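Local structure of N-(5'-phosphoribosyl)anthranilate isomerase (Jonesia denitrificans, 4WUI) at residues M4-I17 with V25-R38. The protein probably catalyses the isomerisation of N-(5-phospho-beta-D-ribosyl)anthranilate to 1-(2-carboxyphenylamino)-1-deoxy-D-ribulose 5-phosphate, the third step from chorismate to tryptophan. Residues are numbered along the deposited sequence; the frame is centred on the assembly and turned at random. Where two conformers were deposited one is given.
Sequences MYIKVCGLTDPHAI and VDAIGFVHAPTSPR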
ATOM      1  N   MET A   4       9.162  -6.659  -8.544  1.00 16.56           N
ATOM      2  CA  MET A   4       8.838  -6.440  -7.130  1.00 14.65           C
ATOM      3  C   MET A   4       8.129  -5.110  -7.026  1.00 12.04           C
ATOM      4  O   MET A   4       8.790  -4.092  -7.091  1.00 13.38           O
ATOM      5  CB  MET A   4      10.137  -6.327  -6.321  1.00 17.91           C
ATOM      6  CG  MET A   4      10.007  -5.713  -4.898  1.00 20.58           C
ATOM      7  SD  MET A   4       8.906  -6.630  -3.902  1.00 20.97           S
ATOM      8  CE  MET A   4       9.629  -8.295  -4.197  1.00 22.63           C
ATOM      9  N   TYR A   5       6.815  -5.102  -6.928  1.00  9.94           N
ATOM     10  CA  TYR A   5       6.064  -3.845  -6.916  1.00  9.16           C
ATOM     11  C   TYR A   5       6.253  -3.131  -5.579  1.00  8.54           C
ATOM     12  O   TYR A   5       6.118  -3.759  -4.545  1.00 10.36           O
ATOM     13  CB  TYR A   5       4.613  -4.167  -7.161  1.00  9.11           C
ATOM     14  CG  TYR A   5       3.673  -3.027  -7.450  1.00  8.61           C
ATOM     15  CD1 TYR A   5       3.338  -2.669  -8.747  1.00  8.90           C
ATOM     16  CD2 TYR A   5       3.051  -2.334  -6.443  1.00  8.38           C
ATOM     17  CE1 TYR A   5       2.396  -1.701  -9.033  1.00  8.99           C
ATOM     18  CE2 TYR A   5       2.113  -1.347  -6.711  1.00  8.26           C
ATOM     19  CZ  TYR A   5       1.771  -1.048  -8.011  1.00  8.32           C
ATOM     20  OH  TYR A   5       0.777  -0.141  -8.210  1.00  9.06           O
ATOM     21  N   ILE A   6       6.549  -1.832  -5.614  1.00  7.91           N
ATOM     22  CA  ILE A   6       6.771  -1.056  -4.391  1.00  8.34           C
ATOM     23  C   ILE A   6       5.770   0.086  -4.303  1.00  7.51           C
ATOM     24  O   ILE A   6       5.761   0.971  -5.164  1.00  8.13           O
ATOM     25  CB  ILE A   6       8.191  -0.484  -4.315  1.00  9.20           C
ATOM     26  CG1 ILE A   6       9.228  -1.621  -4.291  1.00 10.02           C
ATOM     27  CG2 ILE A   6       8.327   0.415  -3.097  1.00 10.45           C
ATOM     28  CD1 ILE A   6      10.691  -1.155  -4.402  1.00 11.53           C
ATOM     29  N   LYS A   7       4.954   0.053  -3.256  1.00  7.83           N
ATOM     30  CA  LYS A   7       4.034   1.135  -2.935  1.00  7.80           C
ATOM     31  C   LYS A   7       4.478   1.834  -1.663  1.00  7.52           C
ATOM     32  O   LYS A   7       4.729   1.188  -0.653  1.00  7.78           O
ATOM     33  CB  LYS A   7       2.619   0.599  -2.733  1.00  8.18           C
ATOM     34  CG  LYS A   7       1.637   1.706  -2.322  1.00  8.93           C
ATOM     35  CD  LYS A   7       0.206   1.292  -2.547  1.00 10.18           C
ATOM     36  CE  LYS A   7      -0.784   2.083  -1.773  1.00 10.61           C
ATOM     37  NZ  LYS A   7      -1.018   1.504  -0.424  1.00  9.33           N
ATOM     38  N   VAL A   8       4.524   3.164  -1.723  0.52  7.28           N
ATOM     39  CA  VAL A   8       4.663   3.987  -0.532  0.52  7.57           C
ATOM     40  C   VAL A   8       3.286   4.575  -0.258  0.52  7.24           C
ATOM     41  O   VAL A   8       2.679   5.202  -1.131  0.52  8.29           O
ATOM     42  CB  VAL A   8       5.704   5.086  -0.708  0.52  8.49           C
ATOM     43  CG1 VAL A   8       5.900   5.783   0.622  0.52  8.87           C
ATOM     44  CG2 VAL A   8       7.026   4.488  -1.228  0.52  9.67           C
ATOM     45  N   CYS A   9       2.787   4.331   0.948  1.00  7.93           N
ATOM     46  CA  CYS A   9       1.428   4.707   1.298  1.00  8.15           C
ATOM     47  C   CYS A   9       1.404   5.884   2.249  1.00  8.67           C
ATOM     48  O   CYS A   9       2.294   6.065   3.055  1.00 12.39           O
ATOM     49  CB  CYS A   9       0.694   3.519   1.923  1.00  8.97           C
ATOM     50  SG  CYS A   9      -1.104   3.747   1.855  1.00 11.24           S
ATOM     51  N   GLY A  10       0.347   6.670   2.195  1.00  8.19           N
ATOM     52  CA  GLY A  10       0.177   7.726   3.163  1.00  8.27           C
ATOM     53  C   GLY A  10       1.065   8.933   2.959  1.00  8.00           C
ATOM     54  O   GLY A  10       1.580   9.483   3.934  1.00  8.66           O
ATOM     55  N   LEU A  11       1.225   9.370   1.707  1.00  8.31           N
ATOM     56  CA  LEU A  11       1.984  10.583   1.431  1.00  8.53           C
ATOM     57  C   LEU A  11       1.079  11.786   1.566  1.00  8.50           C
ATOM     58  O   LEU A  11      -0.106  11.741   1.265  1.00  8.44           O
ATOM     59  CB  LEU A  11       2.597  10.544   0.044  1.00  9.62           C
ATOM     60  CG  LEU A  11       3.950   9.766  -0.031  1.00 11.86           C
ATOM     61  CD1 LEU A  11       3.856   8.329   0.309  1.00 13.34           C
ATOM     62  CD2 LEU A  11       4.595   9.973  -1.389  1.00 12.07           C
ATOM     63  N   THR A  12       1.663  12.909   1.988  1.00  9.07           N
ATOM     64  CA  THR A  12       0.871  14.101   2.255  1.00 10.19           C
ATOM     65  C   THR A  12       1.429  15.394   1.667  1.00  9.91           C
ATOM     66  O   THR A  12       0.767  16.446   1.798  1.00 10.90           O
ATOM     67  CB  THR A  12       0.675  14.286   3.772  1.00 11.56           C
ATOM     68  OG1 THR A  12       1.966  14.495   4.365  1.00 13.50           O
ATOM     69  CG2 THR A  12      -0.031  13.105   4.410  1.00 11.85           C
ATOM     70  N   ASP A  13       2.569  15.361   0.996  1.00  9.75           N
ATOM     71  CA  ASP A  13       3.127  16.602   0.458  1.00 10.03           C
ATOM     72  C   ASP A  13       3.959  16.331  -0.788  1.00 10.14           C
ATOM     73  O   ASP A  13       4.435  15.204  -1.006  1.00 10.06           O
ATOM     74  CB  ASP A  13       3.877  17.434   1.524  1.00 10.68           C
ATOM     75  CG  ASP A  13       5.153  16.827   2.059  1.00 11.15           C
ATOM     76  OD1 ASP A  13       5.431  15.607   1.893  1.00 10.96           O
ATOM     77  OD2 ASP A  13       5.917  17.657   2.645  1.00 13.27           O
ATOM     78  N   PRO A  14       4.166  17.382  -1.590  1.00 10.26           N
ATOM     79  CA  PRO A  14       5.055  17.259  -2.752  1.00 10.69           C
ATOM     80  C   PRO A  14       6.468  16.856  -2.384  1.00 10.94           C
ATOM     81  O   PRO A  14       7.127  16.175  -3.190  1.00 11.20           O
ATOM     82  CB  PRO A  14       5.000  18.660  -3.381  1.00 11.26           C
ATOM     83  CG  PRO A  14       3.605  19.105  -3.062  1.00 11.13           C
ATOM     84  CD  PRO A  14       3.406  18.652  -1.640  1.00 10.80           C
ATOM     85  N   HIS A  15       6.955  17.258  -1.225  1.00 11.02           N
ATOM     86  CA  HIS A  15       8.310  16.909  -0.838  1.00 11.68           C
ATOM     87  C   HIS A  15       8.473  15.375  -0.846  1.00 11.34           C
ATOM     88  O   HIS A  15       9.491  14.846  -1.298  1.00 11.98           O
ATOM     89  CB  HIS A  15       8.542  17.485   0.562  1.00 13.17           C
ATOM     90  CG  HIS A  15       9.953  17.473   1.005  1.00 15.29           C
ATOM     91  ND1 HIS A  15      10.436  16.753   2.084  1.00 16.87           N
ATOM     92  CD2 HIS A  15      11.002  18.177   0.529  1.00 17.66           C
ATOM     93  CE1 HIS A  15      11.727  17.011   2.240  1.00 17.91           C
ATOM     94  NE2 HIS A  15      12.091  17.844   1.293  1.00 19.22           N
ATOM     95  N   ALA A  16       7.463  14.666  -0.357  1.00 10.38           N
ATOM     96  CA  ALA A  16       7.462  13.200  -0.360  1.00 10.02           C
ATOM     97  C   ALA A  16       7.235  12.627  -1.753  1.00  9.85           C
ATOM     98  O   ALA A  16       7.889  11.649  -2.120  1.00 10.29           O
ATOM     99  CB  ALA A  16       6.440  12.693   0.616  1.00 10.51           C
ATOM    100  N   ILE A  17       6.327  13.207  -2.522  1.00  9.83           N
ATOM    101  CA  ILE A  17       6.099  12.752  -3.887  1.00  9.99           C
ATOM    102  C   ILE A  17       7.386  12.840  -4.685  1.00 10.46           C
ATOM    103  O   ILE A  17       7.701  11.897  -5.439  1.00 10.27           O
ATOM    104  CB  ILE A  17       4.958  13.532  -4.577  1.00 10.59           C
ATOM    105  CG1 ILE A  17       3.608  13.184  -3.906  1.00 11.20           C
ATOM    106  CG2 ILE A  17       4.912  13.233  -6.071  1.00 11.02           C
ATOM    107  CD1 ILE A  17       2.430  13.977  -4.424  1.00 11.53           C
ATOM    108  N   VAL A  25       9.373   4.528  -7.458  1.00  9.54           N
ATOM    109  CA  VAL A  25       8.382   3.623  -6.886  1.00  9.27           C
ATOM    110  C   VAL A  25       7.304   3.309  -7.917  1.00  8.58           C
ATOM    111  O   VAL A  25       7.135   3.984  -8.924  1.00  9.60           O
ATOM    112  CB  VAL A  25       7.751   4.167  -5.592  1.00  9.87           C
ATOM    113  CG1 VAL A  25       8.814   4.496  -4.527  1.00 11.20           C
ATOM    114  CG2 VAL A  25       6.818   5.344  -5.881  1.00  9.62           C
ATOM    115  N   ASP A  26       6.519   2.282  -7.617  1.00  8.35           N
ATOM    116  CA  ASP A  26       5.434   1.875  -8.492  1.00  8.02           C
ATOM    117  C   ASP A  26       4.086   2.454  -8.157  1.00  7.86           C
ATOM    118  O   ASP A  26       3.217   2.551  -9.040  1.00  8.41           O
ATOM    119  CB  ASP A  26       5.355   0.357  -8.533  1.00  8.17           C
ATOM    120  CG  ASP A  26       6.655  -0.227  -8.986  1.00  9.61           C
ATOM    121  OD1 ASP A  26       7.095   0.075 -10.094  1.00 10.84           O
ATOM    122  OD2 ASP A  26       7.280  -0.954  -8.200  1.00 12.05           O
ATOM    123  N   ALA A  27       3.880   2.842  -6.893  1.00  7.70           N
ATOM    124  CA  ALA A  27       2.578   3.366  -6.455  1.00  7.49           C
ATOM    125  C   ALA A  27       2.768   4.310  -5.297  1.00  7.46           C
ATOM    126  O   ALA A  27       3.696   4.149  -4.481  1.00  7.60           O
ATOM    127  CB  ALA A  27       1.619   2.246  -6.052  1.00  7.95           C
ATOM    128  N   ILE A  28       1.847   5.261  -5.210  1.00  7.64           N
ATOM    129  CA  ILE A  28       1.742   6.199  -4.093  1.00  7.73           C
ATOM    130  C   ILE A  28       0.316   6.154  -3.587  1.00  7.49           C
ATOM    131  O   ILE A  28      -0.638   6.287  -4.381  1.00  8.32           O
ATOM    132  CB  ILE A  28       2.083   7.654  -4.517  1.00  9.10           C
ATOM    133  CG1 ILE A  28       3.566   7.788  -4.810  1.00  9.55           C
ATOM    134  CG2 ILE A  28       1.621   8.639  -3.447  1.00 10.24           C
ATOM    135  CD1 ILE A  28       3.966   9.117  -5.513  1.00 10.55           C
ATOM    136  N   GLY A  29       0.151   5.967  -2.277  1.00  7.33           N
ATOM    137  CA  GLY A  29      -1.143   6.041  -1.635  1.00  7.60           C
ATOM    138  C   GLY A  29      -1.421   7.373  -0.965  1.00  7.75           C
ATOM    139  O   GLY A  29      -0.571   7.933  -0.300  1.00  9.23           O
ATOM    140  N   PHE A  30      -2.651   7.832  -1.145  1.00  7.33           N
ATOM    141  CA  PHE A  30      -3.203   9.032  -0.509  1.00  7.77           C
ATOM    142  C   PHE A  30      -4.348   8.568   0.374  1.00  7.94           C
ATOM    143  O   PHE A  30      -5.331   7.995  -0.125  1.00  8.55           O
ATOM    144  CB  PHE A  30      -3.694  10.017  -1.570  1.00  8.64           C
ATOM    145  CG  PHE A  30      -2.605  10.499  -2.491  1.00  8.56           C
ATOM    146  CD1 PHE A  30      -1.486  11.173  -1.991  1.00  8.84           C
ATOM    147  CD2 PHE A  30      -2.677  10.302  -3.861  1.00  9.77           C
ATOM    148  CE1 PHE A  30      -0.482  11.610  -2.852  1.00  9.53           C
ATOM    149  CE2 PHE A  30      -1.645  10.747  -4.700  1.00 10.44           C
ATOM    150  CZ  PHE A  30      -0.569  11.396  -4.187  1.00 10.10           C
ATOM    151  N   VAL A  31      -4.203   8.778   1.673  1.00  7.85           N
ATOM    152  CA  VAL A  31      -5.147   8.275   2.647  1.00  8.39           C
ATOM    153  C   VAL A  31      -6.266   9.272   2.896  1.00  8.43           C
ATOM    154  O   VAL A  31      -6.019  10.446   3.163  1.00  9.75           O
ATOM    155  CB  VAL A  31      -4.418   7.941   3.954  1.00  9.07           C
ATOM    156  CG1 VAL A  31      -5.386   7.644   5.104  1.00 10.60           C
ATOM    157  CG2 VAL A  31      -3.453   6.803   3.741  1.00  9.28           C
ATOM    158  N   HIS A  32      -7.504   8.783   2.814  1.00  8.82           N
ATOM    159  CA  HIS A  32      -8.678   9.519   3.186  1.00  9.26           C
ATOM    160  C   HIS A  32      -9.361   8.693   4.252  1.00  9.32           C
ATOM    161  O   HIS A  32      -9.982   7.677   3.954  1.00  9.89           O
ATOM    162  CB  HIS A  32      -9.601   9.724   1.995  1.00  9.88           C
ATOM    163  CG  HIS A  32     -10.811  10.520   2.320  1.00 10.53           C
ATOM    164  ND1 HIS A  32     -10.806  11.892   2.492  1.00 11.76           N
ATOM    165  CD2 HIS A  32     -12.084  10.122   2.493  1.00 11.68           C
ATOM    166  CE1 HIS A  32     -12.026  12.301   2.778  1.00 12.51           C
ATOM    167  NE2 HIS A  32     -12.820  11.247   2.787  1.00 12.45           N
ATOM    168  N   ALA A  33      -9.138   9.087   5.501  1.00  9.98           N
ATOM    169  CA  ALA A  33      -9.521   8.289   6.683  1.00 10.75           C
ATOM    170  C   ALA A  33      -9.334   9.227   7.859  1.00 10.75           C
ATOM    171  O   ALA A  33      -8.222   9.410   8.337  1.00 10.60           O
ATOM    172  CB  ALA A  33      -8.639   7.064   6.844  1.00 12.33           C
ATOM    173  N   PRO A  34     -10.415   9.883   8.303  1.00 11.56           N
ATOM    174  CA  PRO A  34     -10.297  10.911   9.348  1.00 12.55           C
ATOM    175  C   PRO A  34      -9.684  10.450  10.662  1.00 12.37           C
ATOM    176  O   PRO A  34      -9.322  11.282  11.491  1.00 13.11           O
ATOM    177  CB  PRO A  34     -11.749  11.363   9.554  1.00 13.91           C
ATOM    178  CG  PRO A  34     -12.379  11.159   8.230  1.00 14.35           C
ATOM    179  CD  PRO A  34     -11.784   9.873   7.731  1.00 13.26           C
ATOM    180  N   THR A  35      -9.619   9.156  10.896  1.00 12.24           N
ATOM    181  CA  THR A  35      -8.979   8.615  12.087  1.00 13.46           C
ATOM    182  C   THR A  35      -7.467   8.466  11.957  1.00 12.89           C
ATOM    183  O   THR A  35      -6.832   8.052  12.926  1.00 14.16           O
ATOM    184  CB  THR A  35      -9.582   7.233  12.469  1.00 15.72           C
ATOM    185  OG1 THR A  35      -9.403   6.314  11.393  1.00 17.19           O
ATOM    186  CG2 THR A  35     -11.063   7.370  12.752  1.00 16.87           C
ATOM    187  N   SER A  36      -6.906   8.757  10.782  1.00 11.89           N
ATOM    188  CA  SER A  36      -5.478   8.527  10.514  1.00 11.99           C
ATOM    189  C   SER A  36      -4.706   9.825  10.539  1.00 11.92           C
ATOM    190  O   SER A  36      -5.180  10.849  10.028  1.00 12.27           O
ATOM    191  CB  SER A  36      -5.306   7.935   9.118  1.00 11.48           C
ATOM    192  OG  SER A  36      -3.945   7.923   8.714  1.00 11.85           O
ATOM    193  N   PRO A  37      -3.461   9.785  11.028  1.00 12.43           N
ATOM    194  CA  PRO A  37      -2.613  10.978  10.935  1.00 13.01           C
ATOM    195  C   PRO A  37      -2.186  11.300   9.503  1.00 12.06           C
ATOM    196  O   PRO A  37      -1.651  12.382   9.276  1.00 13.50           O
ATOM    197  CB  PRO A  37      -1.393  10.625  11.779  1.00 14.76           C
ATOM    198  CG  PRO A  37      -1.305   9.124  11.686  1.00 15.53           C
ATOM    199  CD  PRO A  37      -2.766   8.673  11.696  1.00 13.71           C
ATOM    200  N   ARG A  38      -2.403  10.383   8.569  0.65 10.29           N
ATOM    201  CA  ARG A  38      -2.097  10.599   7.161  0.65  9.13           C
ATOM    202  C   ARG A  38      -3.295  11.121   6.371  0.65  8.62           C
ATOM    203  O   ARG A  38      -3.206  11.273   5.157  0.65  8.38           O
ATOM    204  CB  ARG A  38      -1.527   9.305   6.550  0.65  9.89           C
ATOM    205  CG  ARG A  38      -0.249   8.864   7.221  0.65 11.06           C
ATOM    206  CD  ARG A  38      -0.383   7.583   7.965  0.65 11.73           C
ATOM    207  NE  ARG A  38       0.800   7.277   8.739  0.65 11.95           N
ATOM    208  CZ  ARG A  38       0.759   6.640   9.890  0.65 13.69           C
ATOM    209  NH1 ARG A  38      -0.377   6.156  10.366  0.65 15.37           N
ATOM    210  NH2 ARG A  38       1.867   6.493  10.569  0.65 14.07           N
TER
HETATM  211  O   HOH W   1       9.761  -1.704  -8.304  1.00 18.05           O
HETATM  212  O   HOH W   2      -1.964  10.181   2.837  1.00  8.00           O
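Tyr-5 and Asp-26 meet where strands 5-8 and 27-32 begin. These parallel neighbours, with helix 14-22 between them in sequence, form the first beta-alpha-beta unit of the TIM barrel. Val-8 N donates to Ala-27 O, and Val-8 O accepts from Gly-29 N at 2.9 Å. Asp-26 can be followed outward. Its CB lies over the centre of the Tyr-5 ring, a CH-pi contact 3.6 Å from the centroid. With CG anti to the carbonyl carbon (chi1 -57°), the carboxylate is placed beside the Ile-6 N-H. Asp-26 CG stands 3.7 Å from Ile-6 N. Asp-26 OD2 accepts from Ile-6 N at 2.8 Å through its anti lone pair, the N-H pointing fairly straight at it (159°). A water also donates to OD2 and to Met-4 O. Asp-26 N in turn donates to Ile-6 O, so Ile-6 is gripped on both its N-H and its carbonyl. The Tyr-5 hydroxyl reaches past Ala-27 CB to a hydrogen bond with Asp-57. A leucine at Tyr-5 would probably leave Asp-26 CB without its aromatic cover and Asp-57 without this partner. Lys-7 runs along Ala-27 CB and past Gly-29 to a salt bridge with Asp-176. On the opposite face, the Leu-11 side chain crosses that of Ile-28 at about a right angle, with Leu-11 CD2 3.9 Å from Ile-28 CG2. Ile-17 CD1 touches the edge of the Phe-30 ring, and Leu-11 O lies in the plane of that ring, 3.6 Å from Phe-30 CD1.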